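Local coordinates for flavin-dependent thymidylate synthase (Thermus thermophilus, PDB 6J61) that catalyses the reductive methylation of dUMP to dTMP with methylenetetrahydrofolate as carbon donor and FAD as cofactor, working as a homotetramer, at the interface of chains A and B. Numbering follows the deposited sequence. Chains: chain A/B, Flavin-dependent thymidylate synthase.

The interface of chains A and B. Residues chain A 94, 154-155; chain B 109, 190, 192.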
# COMPACT_ATOMS: atom_id res chain seq x y z
N ARG A 94 21.59 10.73 -10.85
CA ARG A 94 22.78 9.91 -10.64
C ARG A 94 23.47 9.53 -11.94
O ARG A 94 24.70 9.61 -12.05
CB ARG A 94 22.43 8.64 -9.88
CG ARG A 94 21.92 8.87 -8.47
CD ARG A 94 21.86 7.56 -7.73
NE ARG A 94 23.19 6.98 -7.55
CZ ARG A 94 23.42 5.72 -7.18
NH1 ARG A 94 22.40 4.90 -6.95
NH2 ARG A 94 24.66 5.29 -7.03
N GLU A 154 26.19 11.93 -9.51
CA GLU A 154 25.43 11.70 -8.29
C GLU A 154 25.78 12.66 -7.16
O GLU A 154 24.92 13.03 -6.36
CB GLU A 154 25.64 10.27 -7.82
CG GLU A 154 27.10 9.91 -7.55
CD GLU A 154 27.23 8.67 -6.70
OE1 GLU A 154 26.58 7.65 -7.02
OE2 GLU A 154 27.99 8.71 -5.71
N MET A 155 27.04 13.06 -7.08
CA MET A 155 27.47 13.97 -6.03
C MET A 155 27.38 15.40 -6.49
O MET A 155 26.99 16.28 -5.72
CB MET A 155 28.92 13.68 -5.61
CG MET A 155 29.09 12.58 -4.58
SD MET A 155 30.74 12.65 -3.86
CE MET A 155 30.49 13.92 -2.62
N ARG B 109 33.96 12.45 -5.04
CA ARG B 109 34.21 11.25 -5.82
C ARG B 109 34.09 11.54 -7.31
O ARG B 109 34.20 10.64 -8.14
CB ARG B 109 33.22 10.14 -5.43
CG ARG B 109 33.23 9.78 -3.95
CD ARG B 109 32.45 8.51 -3.68
NE ARG B 109 31.01 8.62 -3.96
CZ ARG B 109 30.14 9.31 -3.21
NH1 ARG B 109 30.55 9.96 -2.12
NH2 ARG B 109 28.86 9.32 -3.54
N GLN B 190 23.76 4.41 -3.67
CA GLN B 190 24.66 5.54 -3.54
C GLN B 190 25.36 5.50 -2.19
O GLN B 190 24.79 5.04 -1.20
CB GLN B 190 23.91 6.86 -3.70
CG GLN B 190 24.86 8.01 -3.93
CD GLN B 190 24.19 9.36 -4.11
OE1 GLN B 190 23.08 9.45 -4.63
NE2 GLN B 190 24.88 10.42 -3.69
N GLU B 192 26.26 7.78 0.18
CA GLU B 192 25.64 8.46 1.31
C GLU B 192 24.44 7.77 1.96
O GLU B 192 24.29 7.81 3.18
CB GLU B 192 25.24 9.89 0.92
CG GLU B 192 26.40 10.89 0.86
CD GLU B 192 27.13 10.86 -0.47
OE1 GLU B 192 26.60 10.27 -1.43
OE2 GLU B 192 28.24 11.44 -0.54
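One face of the A:Arg94 guanidinium is covered by B:Gln190, whose CB sits 3.6 Å above the plane and over its centre, while A:Glu154 OE1 lies in plane at its edge. The second guanidinium, that of B:Arg109, takes the sulfur of A:Met155 on one face, offset toward the rim, and carries B:Glu192 OE2 in plane at its edge. Arginine suits both places, since its planar group offers in-plane N-H groups to carboxylates while a face takes an apolar or sulfur contact. This patch belongs to the two-fold interface between subunits of the homotetramer; its centre is about 27 Å from A:Arg184, the predicted active-site arginine.

A:Glu154 joins the two arginines, a task suited to a carboxylate with two oxygens. OE1 accepts from A:Arg94 NH2 within its own chain at 3.0 Å. OE2 forms a salt bridge to B:Arg109 NH2 across the interface; its modelled length is too short to be taken literally. The carboxylate plane is turned 79° from that of the B:Arg109 guanidinium, although OE2 itself lies close to the guanidinium plane, so the two groups do not form a flat, two-pronged pair. With chi1 at 58°, CG of A:Glu154 lies between its backbone N and carbonyl carbon, and the chain then runs out extended to set the carboxylate between the arginines.

B:Arg109 is held from its own side by B:Glu192, end-on, with NH1 to OE2 and NH2 to OE1. Two carboxylates thus share its charge, which would probably ease the repulsion between them. The flexible, polarisable thioether of A:Met155 suits the rim of the flat cation on which it rests, its SD 3.5 Å from B:Arg109 CZ. B:Gln190 combines an aliphatic stem, which packs on A:Arg94 and A:Glu154, with an amide that can donate: NE2 gives a hydrogen bond to B:Glu192 OE1 at 2.8 Å, from the opposite face of the carboxylate to B:Arg109 NH2.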